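Local coordinates for protein Maltose/maltodextrin transport permease homologue (Bdellovibrio bacteriovorus HD100, PDB 6FFL) that binds maltotriose through its maltose/maltodextrin-binding (MalE) domain, which is fused to the membrane-spanning MalF subunit of a probable maltodextrin ABC transporter, at residues Leu135-Lys140 with Gln206-Ile210; Phe170-Phe174 with Asp195-Ile200; Tyr216-Asn220 with Leu231-Ser237. All coordinates share one frame; numbering follows the deposited sequence.

The three contacts lie in one region of a periplasmic-binding-protein fold and run from its periphery to the sugar. Contact 1 is peripheral, its centre about 25 Å from the centre of the chain; contact 3, about 10 Å from it, carries Tyr216 and Trp236 of the glycan pocket. Contact 2 touches both: Ile200 O meets Ile210 CD1 of contact 1 at 4.0 Å, and Phe170 CZ meets Ile232 CD1 of contact 3 at 4.2 Å. Contacts 1 and 3 do not touch, their nearest atoms being about 6 Å apart. Helix 191-205 links the first two contacts, supplying one side of contact 2 and leading into the loop of contact 1.

Contact 1: residues Leu135-Lys140 with Gln206-Ile210; sequences LIELGK and QDKII
Ile209 packs onto helix 132-142 at Gly139, joining that helix to the loop that follows helix 191-205 in this solute-binding domain of the periplasmic-binding-protein fold. Lys208, with positive phi, ends the helical run of the chain, and the next residue, Ile209, turns its side chain to the neighbouring helix. Its two branches divide the work. CG2 lies against the backbone where Gly139 passes into Lys140, 3.6 Å from Gly139 C and 3.5 Å from Lys140 N, while CD1 reaches back along the helix to 4.1 Å from Ile136 CA. Gly139 has no side chain, and Ile209 lies directly against its bare backbone. With chi1 at 70°, CG1 sits between the backbone N and the carbonyl carbon of Ile209, directing CD1 along the helix and not away from it. This is the tight, buried part.

The other half is polar: Asp207 is still buried, and the looser, solvent side is that of Lys140. Asp207 crosses Ile136 at about a right angle, its carboxylate carbon CG 3.6 Å from Ile136 CG2, so the carboxylate lies against the hydrocarbon of Ile136. Lys140 comes from the exposed side with its chain extended; its CG rests 3.7 Å from Ile209 CG2. Its ammonium group makes a long salt bridge, 3.8 Å from NZ to Asp207 OD1. The stronger partner of Asp207 is Lys202 of helix 191-205, which forms a salt bridge with OD2, so the carboxylate probably shares its charge between two lysines. On the Ile136 side, CD1 of that residue stops 3.6 Å from Asp207 OD2.

Contact 2: residues Phe170-Phe174 with Asp195-Ile200; sequences FIPAF and DTFQFI
Phe174 and Phe170, from the 170-174 turn, pack against Phe199 of helix 191-205 in an aromatic cluster of the solute-binding domain. Phe174 can be followed outward across that helix. Its CB already lies 3.9 Å from Asp195 CB, and from CG to CD1 the ring passes beneath the same methylene, which makes a CH-pi contact over one face, 4.0 Å from Asp195 CB to the ring centroid. The other flank, CD2, comes to 3.5 Å from Thr196 OG1. Farther out, CE2 nears Phe199 CB, and at the tip CZ reaches that CB at 3.7 Å, with Phe199 CG just beyond.

The Phe199 ring is tilted against both partners: its plane makes 54° with that of Phe174 and 51° with that of Phe170, so neither pair is a parallel stack. Chi1 of 176° carries its CG opposite the backbone N, and the ring extends from the helix toward the 170-174 turn, where its CE2 lies over one face of Phe170.

Beside the cluster, Thr196 fits against the backbone of the turn. Its hydroxyl is hydrogen-bonded to Ala192 O, one helical turn back; Ile171 N comes near the same oxygen, but at an angle too poor for a hydrogen bond. Its methyl CG2 lies against Phe170 CB. The hydroxyl oxygen OG1 stands just 3.3 Å from Ile171 CA.

Contact 3: residues Tyr216-Asn220 with Leu231-Ser237; sequences YETAN and LINGDWS. With GLC (alpha-D-glucopyranose), chain B; GLC (alpha-D-glucopyranose), chain C.
Trp236 and Tyr216 meet rim to rim, and the bound sugar lies over both rings. One face of the Trp236 indole carries two glucose units: C4 of the chain B glucose sits above its centre, and C1 of the chain C glucose lies 3.5 Å from Trp236 CH2, nearer the rim. Against the opposite face packs Gly234 CA, 3.4 Å above the plane. The indole edge points at Tyr216, whose OH lies in the ring plane. Over one face of the phenol stands O6 of the chain B glucose, 3.3 Å from Tyr216 CD1, while Asn233 OD1 lies at the ring edge.

The phenol oxygen takes two N-H groups. Trp236 NE1 donates to Tyr216 OH over 3.0 Å at a bent 143°, and Asn233 ND2 donates to the same oxygen over 3.1 Å at a straighter 156°, from close to its amide plane. Tyr216 reaches both because chi1 of -177° sends the ring from the start of helix 216-224 toward the end of strand 228-234. Asn233 is itself steadied: its OD1 accepts Gly234 N at 2.8 Å, from above the carbonyl plane, and its ND2 also bonds Tyr241 OH.

Gripped by two donors, the tyrosine hydroxyl ties the indole edge to the strand end. The indole face is thereby probably held for the C-H side of the two glucose units, the carbohydrate-aromatic stacking common in maltodextrin-binding proteins, while the tyrosine ring backs O6.

Contact 1: residues Leu135-Lys140 with Gln206-Ile210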
# COMPACT_ATOMS: atom_id res chain seq x y z
N LEU A 135 -8.84 -8.07 -20.44
CA LEU A 135 -7.63 -8.39 -19.70
C LEU A 135 -7.22 -9.84 -19.92
O LEU A 135 -6.03 -10.14 -20.13
CB LEU A 135 -7.85 -8.12 -18.21
CG LEU A 135 -6.77 -8.63 -17.26
CD1 LEU A 135 -5.55 -7.75 -17.41
CD2 LEU A 135 -7.29 -8.59 -15.82
N ILE A 136 -8.19 -10.76 -19.92
CA ILE A 136 -7.85 -12.17 -20.07
C ILE A 136 -7.44 -12.48 -21.50
O ILE A 136 -6.48 -13.22 -21.73
CB ILE A 136 -9.04 -13.03 -19.62
CG1 ILE A 136 -9.18 -12.92 -18.10
CG2 ILE A 136 -8.85 -14.46 -20.06
CD1 ILE A 136 -10.57 -13.30 -17.56
N GLU A 137 -8.16 -11.93 -22.49
CA GLU A 137 -7.81 -12.16 -23.88
C GLU A 137 -6.40 -11.66 -24.18
O GLU A 137 -5.58 -12.38 -24.79
CB GLU A 137 -8.82 -11.46 -24.79
CG GLU A 137 -9.93 -12.36 -25.33
CD GLU A 137 -11.26 -11.62 -25.47
OE1 GLU A 137 -12.31 -12.30 -25.53
OE2 GLU A 137 -11.26 -10.37 -25.52
N LEU A 138 -6.10 -10.42 -23.80
CA LEU A 138 -4.76 -9.88 -23.98
C LEU A 138 -3.74 -10.67 -23.16
O LEU A 138 -2.65 -10.97 -23.65
CB LEU A 138 -4.74 -8.41 -23.57
CG LEU A 138 -3.47 -7.59 -23.80
CD1 LEU A 138 -3.09 -7.59 -25.28
CD2 LEU A 138 -3.71 -6.18 -23.28
N GLY A 139 -4.08 -11.00 -21.92
CA GLY A 139 -3.17 -11.76 -21.08
C GLY A 139 -2.78 -13.10 -21.69
O GLY A 139 -1.64 -13.53 -21.58
N LYS A 140 -3.74 -13.78 -22.33
CA LYS A 140 -3.42 -15.04 -23.00
C LYS A 140 -2.47 -14.81 -24.16
O LYS A 140 -1.53 -15.60 -24.37
CB LYS A 140 -4.70 -15.73 -23.48
CG LYS A 140 -5.60 -16.27 -22.37
CD LYS A 140 -6.84 -16.95 -22.96
CE LYS A 140 -7.78 -17.45 -21.88
NZ LYS A 140 -9.01 -18.04 -22.46
N GLN A 206 -7.12 -21.66 -15.02
CA GLN A 206 -7.95 -21.84 -16.20
C GLN A 206 -7.45 -21.00 -17.36
O GLN A 206 -7.10 -21.53 -18.42
CB GLN A 206 -9.40 -21.49 -15.83
CG GLN A 206 -10.42 -21.63 -16.92
CD GLN A 206 -11.83 -21.43 -16.38
OE1 GLN A 206 -12.10 -21.70 -15.21
NE2 GLN A 206 -12.72 -20.92 -17.23
N ASP A 207 -7.40 -19.68 -17.18
CA ASP A 207 -6.85 -18.83 -18.22
C ASP A 207 -5.33 -18.95 -18.28
O ASP A 207 -4.75 -18.84 -19.36
CB ASP A 207 -7.26 -17.38 -17.99
CG ASP A 207 -8.76 -17.23 -17.82
OD1 ASP A 207 -9.50 -17.81 -18.65
OD2 ASP A 207 -9.20 -16.53 -16.89
N LYS A 208 -4.69 -19.20 -17.14
CA LYS A 208 -3.24 -19.42 -17.05
C LYS A 208 -2.46 -18.22 -17.59
O LYS A 208 -1.53 -18.36 -18.38
CB LYS A 208 -2.83 -20.71 -17.77
CG LYS A 208 -3.70 -21.93 -17.42
CD LYS A 208 -3.72 -22.90 -18.60
CE LYS A 208 -3.21 -24.26 -18.22
NZ LYS A 208 -3.93 -24.80 -17.04
N ILE A 209 -2.85 -17.04 -17.13
CA ILE A 209 -2.17 -15.81 -17.52
C ILE A 209 -1.34 -15.21 -16.39
O ILE A 209 -0.63 -14.22 -16.63
CB ILE A 209 -3.15 -14.76 -18.08
CG1 ILE A 209 -4.07 -14.20 -16.99
CG2 ILE A 209 -3.99 -15.37 -19.19
CD1 ILE A 209 -4.76 -12.91 -17.44
N ILE A 210 -1.41 -15.76 -15.17
CA ILE A 210 -0.55 -15.35 -14.06
C ILE A 210 0.24 -16.57 -13.58
O ILE A 210 -0.24 -17.70 -13.72
CB ILE A 210 -1.37 -14.74 -12.90
CG1 ILE A 210 -2.30 -15.78 -12.28
CG2 ILE A 210 -2.15 -13.52 -13.35
CD1 ILE A 210 -3.10 -15.26 -11.09

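Contact 2: residues Phe170-Phe174 with Asp195-Ile200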
# COMPACT_ATOMS: atom_id res chain seq x y z
N PHE A 170 -10.94 -6.27 -5.76
CA PHE A 170 -11.97 -7.02 -6.49
C PHE A 170 -13.20 -7.30 -5.64
O PHE A 170 -14.28 -7.50 -6.20
CB PHE A 170 -11.41 -8.36 -6.99
CG PHE A 170 -10.22 -8.20 -7.89
CD1 PHE A 170 -10.37 -7.74 -9.20
CD2 PHE A 170 -8.95 -8.50 -7.44
CE1 PHE A 170 -9.27 -7.57 -10.03
CE2 PHE A 170 -7.84 -8.33 -8.26
CZ PHE A 170 -8.01 -7.88 -9.56
N ILE A 171 -13.05 -7.31 -4.33
CA ILE A 171 -14.17 -7.73 -3.47
C ILE A 171 -15.40 -6.87 -3.74
O ILE A 171 -16.45 -7.43 -4.06
CB ILE A 171 -13.76 -7.72 -1.99
CG1 ILE A 171 -12.62 -8.72 -1.77
CG2 ILE A 171 -14.97 -8.07 -1.12
CD1 ILE A 171 -11.93 -8.61 -0.39
N PRO A 172 -15.35 -5.53 -3.63
CA PRO A 172 -16.56 -4.74 -3.89
C PRO A 172 -17.03 -4.80 -5.34
O PRO A 172 -18.22 -4.56 -5.58
CB PRO A 172 -16.15 -3.31 -3.51
CG PRO A 172 -14.65 -3.29 -3.61
CD PRO A 172 -14.23 -4.67 -3.19
N ALA A 173 -16.15 -5.11 -6.29
CA ALA A 173 -16.61 -5.26 -7.67
C ALA A 173 -17.47 -6.50 -7.85
O ALA A 173 -18.26 -6.57 -8.81
CB ALA A 173 -15.41 -5.29 -8.63
N PHE A 174 -17.35 -7.48 -6.96
CA PHE A 174 -18.19 -8.66 -6.98
C PHE A 174 -19.36 -8.57 -6.02
O PHE A 174 -20.13 -9.52 -5.92
CB PHE A 174 -17.36 -9.92 -6.67
CG PHE A 174 -16.49 -10.37 -7.82
CD1 PHE A 174 -17.06 -10.94 -8.95
CD2 PHE A 174 -15.11 -10.22 -7.77
CE1 PHE A 174 -16.27 -11.35 -10.01
CE2 PHE A 174 -14.31 -10.63 -8.83
CZ PHE A 174 -14.89 -11.20 -9.94
N ASP A 195 -16.37 -15.06 -4.82
CA ASP A 195 -16.17 -14.79 -6.24
C ASP A 195 -14.78 -14.22 -6.50
O ASP A 195 -14.17 -14.51 -7.55
CB ASP A 195 -17.24 -13.81 -6.75
CG ASP A 195 -18.60 -14.47 -6.97
OD1 ASP A 195 -18.71 -15.72 -6.92
OD2 ASP A 195 -19.58 -13.73 -7.21
N THR A 196 -14.27 -13.41 -5.58
CA THR A 196 -12.90 -12.90 -5.69
C THR A 196 -11.89 -14.03 -5.63
O THR A 196 -10.96 -14.09 -6.45
CB THR A 196 -12.63 -11.89 -4.56
OG1 THR A 196 -13.50 -10.76 -4.71
CG2 THR A 196 -11.19 -11.41 -4.61
N PHE A 197 -12.03 -14.91 -4.64
CA PHE A 197 -11.20 -16.11 -4.57
C PHE A 197 -11.25 -16.88 -5.88
O PHE A 197 -10.21 -17.33 -6.39
CB PHE A 197 -11.66 -17.01 -3.43
CG PHE A 197 -11.32 -16.50 -2.06
CD1 PHE A 197 -10.44 -15.44 -1.88
CD2 PHE A 197 -11.91 -17.07 -0.94
CE1 PHE A 197 -10.13 -14.98 -0.61
CE2 PHE A 197 -11.61 -16.61 0.35
CZ PHE A 197 -10.71 -15.56 0.50
N GLN A 198 -12.45 -17.06 -6.43
CA GLN A 198 -12.57 -17.88 -7.64
C GLN A 198 -12.01 -17.17 -8.86
O GLN A 198 -11.45 -17.83 -9.75
CB GLN A 198 -14.02 -18.30 -7.88
CG GLN A 198 -14.67 -18.95 -6.66
CD GLN A 198 -16.07 -19.49 -6.91
OE1 GLN A 198 -16.32 -20.69 -6.73
NE2 GLN A 198 -16.98 -18.62 -7.33
N PHE A 199 -12.16 -15.84 -8.92
CA PHE A 199 -11.65 -15.07 -10.05
C PHE A 199 -10.14 -15.24 -10.18
O PHE A 199 -9.62 -15.48 -11.28
CB PHE A 199 -12.02 -13.59 -9.88
CG PHE A 199 -11.46 -12.69 -10.94
CD1 PHE A 199 -11.91 -12.75 -12.25
CD2 PHE A 199 -10.47 -11.77 -10.62
CE1 PHE A 199 -11.40 -11.92 -13.22
CE2 PHE A 199 -9.95 -10.93 -11.59
CZ PHE A 199 -10.41 -11.00 -12.88
N ILE A 200 -9.43 -15.16 -9.06
CA ILE A 200 -7.98 -15.28 -9.14
C ILE A 200 -7.57 -16.72 -9.39
O ILE A 200 -6.61 -16.99 -10.12
CB ILE A 200 -7.35 -14.67 -7.87
CG1 ILE A 200 -7.42 -13.14 -7.98
CG2 ILE A 200 -5.91 -15.13 -7.69
CD1 ILE A 200 -6.92 -12.45 -6.78

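Contact 3: residues Tyr216-Asn220 with Leu231-Ser237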
# COMPACT_ATOMS: atom_id res chain seq x y z
N TYR A 216 5.83 -10.80 -4.20
CA TYR A 216 6.01 -9.42 -4.63
C TYR A 216 7.26 -9.26 -5.47
O TYR A 216 7.23 -8.65 -6.55
CB TYR A 216 6.05 -8.47 -3.43
CG TYR A 216 6.17 -7.02 -3.88
CD1 TYR A 216 5.02 -6.26 -4.10
CD2 TYR A 216 7.41 -6.43 -4.11
CE1 TYR A 216 5.12 -4.93 -4.52
CE2 TYR A 216 7.51 -5.12 -4.54
CZ TYR A 216 6.37 -4.37 -4.75
OH TYR A 216 6.48 -3.07 -5.17
N GLU A 217 8.39 -9.80 -5.00
CA GLU A 217 9.64 -9.57 -5.71
C GLU A 217 9.65 -10.28 -7.06
O GLU A 217 10.28 -9.80 -8.01
CB GLU A 217 10.83 -10.03 -4.88
CG GLU A 217 12.18 -9.63 -5.48
CD GLU A 217 12.18 -8.20 -6.04
OE1 GLU A 217 11.72 -7.27 -5.35
OE2 GLU A 217 12.67 -8.02 -7.18
N THR A 218 8.96 -11.42 -7.17
CA THR A 218 8.90 -12.12 -8.45
C THR A 218 8.13 -11.30 -9.48
O THR A 218 8.59 -11.14 -10.62
CB THR A 218 8.26 -13.49 -8.25
OG1 THR A 218 9.13 -14.31 -7.46
CG2 THR A 218 8.00 -14.17 -9.60
N ALA A 219 6.98 -10.74 -9.10
CA ALA A 219 6.23 -9.89 -10.03
C ALA A 219 7.03 -8.64 -10.38
O ALA A 219 7.06 -8.22 -11.54
CB ALA A 219 4.87 -9.50 -9.43
N ASN A 220 7.69 -8.06 -9.38
CA ASN A 220 8.52 -6.87 -9.58
C ASN A 220 9.64 -7.15 -10.58
O ASN A 220 9.83 -6.40 -11.54
CB ASN A 220 9.09 -6.45 -8.23
CG ASN A 220 9.69 -5.06 -8.24
OD1 ASN A 220 9.06 -4.11 -8.68
ND2 ASN A 220 10.91 -4.94 -7.74
N LEU A 231 1.09 -5.68 -14.93
CA LEU A 231 1.39 -5.82 -13.51
C LEU A 231 0.28 -5.14 -12.73
O LEU A 231 -0.31 -4.16 -13.20
CB LEU A 231 2.76 -5.18 -13.20
CG LEU A 231 3.09 -4.78 -11.76
CD1 LEU A 231 3.45 -6.03 -10.98
CD2 LEU A 231 4.23 -3.81 -11.74
N ILE A 232 -0.03 -5.65 -11.54
CA ILE A 232 -0.83 -4.88 -10.59
C ILE A 232 0.09 -4.51 -9.43
O ILE A 232 0.68 -5.39 -8.79
CB ILE A 232 -2.08 -5.64 -10.11
CG1 ILE A 232 -3.04 -5.80 -11.28
CG2 ILE A 232 -2.78 -4.83 -8.98
CD1 ILE A 232 -4.27 -6.68 -10.96
N ASN A 233 0.25 -3.21 -9.19
CA ASN A 233 1.13 -2.74 -8.14
C ASN A 233 0.72 -1.32 -7.78
O ASN A 233 -0.16 -0.73 -8.41
CB ASN A 233 2.61 -2.81 -8.59
CG ASN A 233 3.58 -2.99 -7.43
OD1 ASN A 233 3.20 -2.89 -6.25
ND2 ASN A 233 4.84 -3.27 -7.75
N GLY A 234 1.35 -0.78 -6.73
CA GLY A 234 0.94 0.48 -6.16
C GLY A 234 1.83 1.65 -6.61
O GLY A 234 2.85 1.47 -7.25
N ASP A 235 1.40 2.86 -6.24
CA ASP A 235 2.15 4.04 -6.68
C ASP A 235 3.54 4.11 -6.04
O ASP A 235 4.41 4.81 -6.57
CB ASP A 235 1.34 5.32 -6.41
CG ASP A 235 1.16 5.65 -4.92
OD1 ASP A 235 1.25 4.74 -4.06
OD2 ASP A 235 0.92 6.84 -4.61
N TRP A 236 3.80 3.35 -4.97
CA TRP A 236 5.14 3.28 -4.40
C TRP A 236 6.16 2.70 -5.38
O TRP A 236 7.36 2.86 -5.16
CB TRP A 236 5.16 2.42 -3.13
CG TRP A 236 4.66 1.02 -3.39
CD1 TRP A 236 5.36 -0.02 -3.92
CD2 TRP A 236 3.32 0.53 -3.17
NE1 TRP A 236 4.56 -1.13 -4.04
CE2 TRP A 236 3.30 -0.82 -3.58
CE3 TRP A 236 2.15 1.10 -2.65
CZ2 TRP A 236 2.15 -1.61 -3.50
CZ3 TRP A 236 0.99 0.31 -2.57
CH2 TRP A 236 1.01 -1.03 -3.00
N SER A 237 5.70 2.00 -6.43
CA SER A 237 6.60 1.30 -7.32
C SER A 237 7.00 2.12 -8.54
O SER A 237 7.91 1.71 -9.27
CB SER A 237 5.97 -0.02 -7.78
OG SER A 237 4.85 0.21 -8.65
C1 GLC B . 7.36 -1.50 -0.48
C2 GLC B . 6.57 -0.22 -0.22
C3 GLC B . 5.31 -0.50 0.60
C4 GLC B . 4.50 -1.64 -0.02
C5 GLC B . 5.40 -2.87 -0.24
C6 GLC B . 4.65 -3.98 -0.98
O1 GLC B . 7.91 -1.98 0.76
O2 GLC B . 7.36 0.71 0.53
O3 GLC B . 4.54 0.71 0.69
O4 GLC B . 3.42 -1.94 0.89
O5 GLC B . 6.53 -2.53 -1.05
O6 GLC B . 5.45 -5.17 -1.04
C1 GLC C . 2.19 -1.86 0.21
C2 GLC C . 1.23 -0.90 0.90
C3 GLC C . 0.72 -1.44 2.23
C4 GLC C . 0.15 -2.84 1.99
C5 GLC C . 1.24 -3.72 1.37
C6 GLC C . 0.71 -5.14 1.11
O2 GLC C . 1.92 0.35 1.09
O3 GLC C . -0.32 -0.57 2.71
O4 GLC C . -0.24 -3.41 3.22
O5 GLC C . 1.60 -3.16 0.11
O6 GLC C . 1.82 -6.03 0.88